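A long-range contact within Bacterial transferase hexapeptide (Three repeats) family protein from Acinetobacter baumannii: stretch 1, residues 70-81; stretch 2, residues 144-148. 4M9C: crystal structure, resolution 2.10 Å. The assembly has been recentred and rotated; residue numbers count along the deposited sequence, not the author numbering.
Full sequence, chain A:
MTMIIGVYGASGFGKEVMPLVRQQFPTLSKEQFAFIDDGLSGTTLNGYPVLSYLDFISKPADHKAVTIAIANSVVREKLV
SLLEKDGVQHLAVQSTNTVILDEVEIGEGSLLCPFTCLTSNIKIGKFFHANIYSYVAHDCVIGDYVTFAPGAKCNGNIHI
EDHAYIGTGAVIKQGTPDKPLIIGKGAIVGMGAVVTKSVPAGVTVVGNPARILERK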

ATOM      1  N   ILE A  70      20.481  -1.676   8.394  1.00 28.36           N
ATOM      2  CA  ILE A  70      21.154  -1.507   7.102  1.00 27.30           C
ATOM      3  C   ILE A  70      20.589  -2.377   5.983  1.00 27.22           C
ATOM      4  O   ILE A  70      20.553  -3.608   6.092  1.00 27.24           O
ATOM      5  N   ALA A  71      20.129  -1.726   4.913  1.00 25.09           N
ATOM      6  CA  ALA A  71      19.499  -2.425   3.793  1.00 27.18           C
ATOM      7  C   ALA A  71      20.526  -3.138   2.911  1.00 28.97           C
ATOM      8  O   ALA A  71      20.246  -4.200   2.354  1.00 25.93           O
ATOM      9  N   ASN A  72      21.705  -2.533   2.778  1.00 28.39           N
ATOM     10  CA  ASN A  72      22.816  -3.131   2.023  1.00 29.41           C
ATOM     11  C   ASN A  72      23.103  -4.535   2.532  1.00 27.13           C
ATOM     12  O   ASN A  72      23.633  -4.701   3.630  1.00 26.50           O
ATOM     13  N   SER A  73      22.780  -5.547   1.737  1.00 26.96           N
ATOM     14  CA  SER A  73      22.808  -6.917   2.250  1.00 29.74           C
ATOM     15  C   SER A  73      24.214  -7.493   2.415  1.00 28.33           C
ATOM     16  O   SER A  73      24.434  -8.376   3.241  1.00 27.10           O
ATOM     17  N   VAL A  74      25.157  -7.002   1.619  1.00 28.89           N
ATOM     18  CA  VAL A  74      26.541  -7.442   1.734  1.00 29.39           C
ATOM     19  C   VAL A  74      27.090  -6.967   3.071  1.00 27.34           C
ATOM     20  O   VAL A  74      27.739  -7.714   3.791  1.00 31.03           O
ATOM     21  N   VAL A  75      26.816  -5.712   3.400  1.00 26.55           N
ATOM     22  CA  VAL A  75      27.233  -5.159   4.680  1.00 25.43           C
ATOM     23  C   VAL A  75      26.512  -5.894   5.818  1.00 28.66           C
ATOM     24  O   VAL A  75      27.112  -6.224   6.850  1.00 27.76           O
ATOM     25  N   ARG A  76      25.222  -6.156   5.614  1.00 24.89           N
ATOM     26  CA  ARG A  76      24.393  -6.796   6.633  1.00 27.08           C
ATOM     27  C   ARG A  76      24.960  -8.159   7.011  1.00 28.49           C
ATOM     28  O   ARG A  76      25.018  -8.498   8.187  1.00 27.36           O
ATOM     29  N   GLU A  77      25.384  -8.938   6.016  1.00 29.25           N
ATOM     30  CA  GLU A  77      25.974 -10.251   6.290  1.00 29.96           C
ATOM     31  C   GLU A  77      27.287 -10.174   7.070  1.00 34.79           C
ATOM     32  O   GLU A  77      27.530 -10.984   7.969  1.00 32.25           O
ATOM     33  N   LYS A  78      28.147  -9.224   6.708  1.00 34.02           N
ATOM     34  CA  LYS A  78      29.400  -9.055   7.435  1.00 31.16           C
ATOM     35  C   LYS A  78      29.110  -8.638   8.879  1.00 33.81           C
ATOM     36  O   LYS A  78      29.764  -9.114   9.810  1.00 35.58           O
ATOM     37  N   LEU A  79      28.117  -7.770   9.068  1.00 31.50           N
ATOM     38  CA  LEU A  79      27.749  -7.327  10.412  1.00 31.61           C
ATOM     39  C   LEU A  79      27.243  -8.473  11.277  1.00 30.63           C
ATOM     40  O   LEU A  79      27.582  -8.569  12.455  1.00 31.82           O
ATOM     41  N   VAL A  80      26.434  -9.345  10.691  1.00 31.80           N
ATOM     42  CA  VAL A  80      25.961 -10.522  11.406  1.00 34.46           C
ATOM     43  C   VAL A  80      27.145 -11.376  11.863  1.00 35.71           C
ATOM     44  O   VAL A  80      27.191 -11.813  13.010  1.00 34.43           O
ATOM     45  N   SER A  81      28.104 -11.606  10.964  1.00 35.10           N
ATOM     46  CA  SER A  81      29.294 -12.394  11.306  1.00 39.76           C
ATOM     47  C   SER A  81      30.057 -11.745  12.462  1.00 37.45           C
ATOM     48  O   SER A  81      30.521 -12.423  13.381  1.00 41.60           O
ATOM     49  N   ASP A 144      18.492 -15.917   2.028  1.00 27.10           N
ATOM     50  CA  ASP A 144      19.089 -15.128   3.105  1.00 27.56           C
ATOM     51  C   ASP A 144      19.577 -13.782   2.595  1.00 25.89           C
ATOM     52  O   ASP A 144      19.953 -13.663   1.438  1.00 26.28           O
ATOM     53  N   TYR A 145      19.572 -12.785   3.477  1.00 23.16           N
ATOM     54  CA  TYR A 145      20.070 -11.448   3.172  1.00 27.91           C
ATOM     55  C   TYR A 145      19.403 -10.829   1.957  1.00 26.92           C
ATOM     56  O   TYR A 145      20.051 -10.165   1.145  1.00 27.01           O
ATOM     57  N   VAL A 146      18.099 -11.052   1.847  1.00 27.09           N
ATOM     58  CA  VAL A 146      17.301 -10.466   0.784  1.00 22.49           C
ATOM     59  C   VAL A 146      16.686  -9.160   1.277  1.00 25.89           C
ATOM     60  O   VAL A 146      16.273  -9.043   2.446  1.00 26.57           O
ATOM     61  N   THR A 147      16.633  -8.179   0.387  1.00 23.30           N
ATOM     62  CA  THR A 147      16.131  -6.860   0.723  1.00 23.97           C
ATOM     63  C   THR A 147      15.039  -6.436  -0.236  1.00 24.69           C
ATOM     64  O   THR A 147      15.243  -6.441  -1.452  1.00 25.43           O
ATOM     65  N   PHE A 148      13.877  -6.089   0.311  1.00 25.43           N
ATOM     66  CA  PHE A 148      12.772  -5.523  -0.468  1.00 24.58           C
ATOM     67  C   PHE A 148      12.724  -4.051  -0.132  1.00 24.89           C
ATOM     68  O   PHE A 148      12.476  -3.683   1.024  1.00 23.16           O
TER

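The contact between the two stretches is anchored by a short polar relay centred on the hydroxyl of Thr147. This side chain points toward the first stretch in the m rotamer, and its OG1 donates a hydrogen bond to the backbone carbonyl of Ala71 (Thr147 OG1 to Ala71 O, 2.9 Å). The same oxygen accepts from the guanidinium of Arg76, with Arg76 NH1 lying 2.9 Å from Thr147 OG1 and an N-H...O angle of 159°. Because the hydroxyl gives its proton to Ala71, its oxygen remains free to receive the arginine, and one side chain ties both the loop before the helix and the first turn of the helix to the second stretch.

Arg76 is buried and points toward the second stretch. With chi1 and chi2 near t and chi3 near p, its chain bends so that the guanidinium reaches back alongside the loop preceding the helix. There Arg76 NH2 donates to Ile70 O at 3.0 Å and, more weakly, to Ala71 O at 2.8 Å. The carbonyl of Ala71 is thus shared by Arg76 and Thr147, which closes a compact polar cluster. Val146 O also sits at the guanidinium edge, 3.2 Å from Arg76 NH1, but the angle is too poor for a hydrogen bond. The start of the helix is secured independently by Asn72, which points away from the contact and whose OD1 accepts from Val75 N at 3.1 Å, a capping bond.

Around this cluster the packing is dominated by Tyr145, which has the largest covered area of any residue in the contact. Its CA-to-CB bond points sideways, yet with chi1 in m and chi2 at -75° the ring extends along the helix and its end comes nearer. Glu77, extended with chi1 and chi2 both t, lays its aliphatic portion over one ring face: Glu77 CB is 3.7 Å from the centroid of the Tyr145 ring and 10° off its normal, a CH-pi contact. Farther along the helix, Val80, whose CA-to-CB bond points toward the second stretch, is in the t rotamer and meets the Tyr145 ring at its edge, with Val80 CG2 3.9 Å from Tyr145 CE1 and Val80 CB 3.5 Å from Tyr145 OH. The aliphatic part of Arg76 adds to this surface, Arg76 CG lying 4.0 Å from Tyr145 CD1.

Ser73, a p rotamer pointing toward the second stretch, packs close to the tyrosine backbone, with Ser73 CB 3.0 Å from Tyr145 O. Beside the polar cluster, Ala71 CB touches Thr147 CG2 at 4.1 Å.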

ATOM      1  CB  ILE A  70      22.664  -1.724   7.275  1.00 29.54           C
ATOM      2  CG1 ILE A  70      23.222  -0.607   8.172  1.00 29.07           C
ATOM      3  CG2 ILE A  70      23.374  -1.786   5.910  1.00 29.57           C
ATOM      4  CD1 ILE A  70      24.592  -0.895   8.770  1.00 33.65           C
ATOM      5  CB  ALA A  71      18.659  -1.449   2.952  1.00 28.83           C
ATOM      6  CB  ASN A  72      24.072  -2.269   2.186  1.00 25.73           C
ATOM      7  CG  ASN A  72      25.251  -2.757   1.331  1.00 31.46           C
ATOM      8  OD1 ASN A  72      25.475  -3.957   1.161  1.00 29.16           O
ATOM      9  ND2 ASN A  72      26.009  -1.816   0.803  1.00 27.68           N
ATOM     10  CB  SER A  73      21.936  -7.849   1.405  1.00 28.21           C
ATOM     11  OG  SER A  73      22.581  -8.241   0.209  1.00 32.43           O
ATOM     12  CB  VAL A  74      27.408  -6.893   0.575  1.00 31.46           C
ATOM     13  CG1 VAL A  74      28.890  -6.931   0.942  1.00 33.84           C
ATOM     14  CG2 VAL A  74      27.143  -7.669  -0.695  1.00 30.46           C
ATOM     15  CB  VAL A  75      26.918  -3.646   4.743  1.00 25.77           C
ATOM     16  CG1 VAL A  75      27.052  -3.116   6.179  1.00 25.48           C
ATOM     17  CG2 VAL A  75      27.807  -2.871   3.775  1.00 29.82           C
ATOM     18  CB  ARG A  76      22.915  -6.910   6.174  1.00 20.63           C
ATOM     19  CG  ARG A  76      21.983  -7.553   7.223  1.00 26.09           C
ATOM     20  CD  ARG A  76      20.517  -7.088   7.072  1.00 25.83           C
ATOM     21  NE  ARG A  76      19.774  -7.755   5.990  1.00 19.14           N
ATOM     22  CZ  ARG A  76      19.540  -7.225   4.791  1.00 23.77           C
ATOM     23  NH1 ARG A  76      18.830  -7.894   3.886  1.00 22.66           N
ATOM     24  NH2 ARG A  76      20.011  -6.026   4.488  1.00 26.30           N
ATOM     25  CB  GLU A  77      26.211 -11.038   4.999  1.00 29.41           C
ATOM     26  CG  GLU A  77      26.793 -12.431   5.246  1.00 29.22           C
ATOM     27  CD  GLU A  77      26.901 -13.258   3.972  1.00 39.41           C
ATOM     28  OE1 GLU A  77      26.798 -14.501   4.048  1.00 43.60           O
ATOM     29  OE2 GLU A  77      27.089 -12.663   2.891  1.00 37.93           O
ATOM     30  CB  LYS A  78      30.319  -8.042   6.737  1.00 34.16           C
ATOM     31  CG  LYS A  78      30.729  -8.442   5.311  1.00 38.30           C
ATOM     32  CD  LYS A  78      31.258  -9.870   5.275  1.00 40.23           C
ATOM     33  CE  LYS A  78      31.959 -10.205   3.952  1.00 42.67           C
ATOM     34  NZ  LYS A  78      31.021 -10.469   2.820  1.00 45.91           N
ATOM     35  CB  LEU A  79      26.718  -6.203  10.364  1.00 32.24           C
ATOM     36  CG  LEU A  79      27.283  -4.896   9.815  1.00 31.05           C
ATOM     37  CD1 LEU A  79      26.220  -3.816   9.796  1.00 28.68           C
ATOM     38  CD2 LEU A  79      28.494  -4.457  10.630  1.00 31.77           C
ATOM     39  CB  VAL A  80      25.000 -11.371  10.547  1.00 32.18           C
ATOM     40  CG1 VAL A  80      24.779 -12.722  11.185  1.00 34.74           C
ATOM     41  CG2 VAL A  80      23.662 -10.650  10.363  1.00 30.45           C
ATOM     42  CB  SER A  81      30.205 -12.567  10.090  1.00 38.60           C
ATOM     43  OG  SER A  81      29.588 -13.373   9.102  1.00 42.53           O
ATOM     44  CB  ASP A 144      20.280 -15.867   3.721  1.00 30.59           C
ATOM     45  CG  ASP A 144      19.900 -17.209   4.292  1.00 32.25           C
ATOM     46  OD1 ASP A 144      18.733 -17.375   4.697  1.00 34.69           O
ATOM     47  OD2 ASP A 144      20.771 -18.099   4.340  1.00 36.91           O
ATOM     48  CB  TYR A 145      21.609 -11.459   3.037  1.00 26.56           C
ATOM     49  CG  TYR A 145      22.262 -11.961   4.308  1.00 27.87           C
ATOM     50  CD1 TYR A 145      22.340 -11.149   5.433  1.00 27.90           C
ATOM     51  CD2 TYR A 145      22.758 -13.256   4.399  1.00 27.29           C
ATOM     52  CE1 TYR A 145      22.910 -11.596   6.605  1.00 23.99           C
ATOM     53  CE2 TYR A 145      23.339 -13.718   5.576  1.00 28.07           C
ATOM     54  CZ  TYR A 145      23.405 -12.881   6.672  1.00 28.86           C
ATOM     55  OH  TYR A 145      23.978 -13.317   7.843  1.00 30.69           O
ATOM     56  CB  VAL A 146      16.202 -11.442   0.324  1.00 26.00           C
ATOM     57  CG1 VAL A 146      15.222 -10.756  -0.616  1.00 24.13           C
ATOM     58  CG2 VAL A 146      16.842 -12.662  -0.345  1.00 27.35           C
ATOM     59  CB  THR A 147      17.267  -5.817   0.667  1.00 26.18           C
ATOM     60  OG1 THR A 147      18.246  -6.138   1.655  1.00 25.11           O
ATOM     61  CG2 THR A 147      16.731  -4.427   0.938  1.00 26.66           C
ATOM     62  CB  PHE A 148      11.408  -6.138  -0.064  1.00 20.81           C
ATOM     63  CG  PHE A 148      11.102  -7.471  -0.712  1.00 23.64           C
ATOM     64  CD1 PHE A 148       9.796  -7.915  -0.806  1.00 23.24           C
ATOM     65  CD2 PHE A 148      12.114  -8.282  -1.205  1.00 24.97           C
ATOM     66  CE1 PHE A 148       9.500  -9.138  -1.386  1.00 28.41           C
ATOM     67  CE2 PHE A 148      11.826  -9.508  -1.777  1.00 25.62           C
ATOM     68  CZ  PHE A 148      10.519  -9.937  -1.872  1.00 29.27           C
TER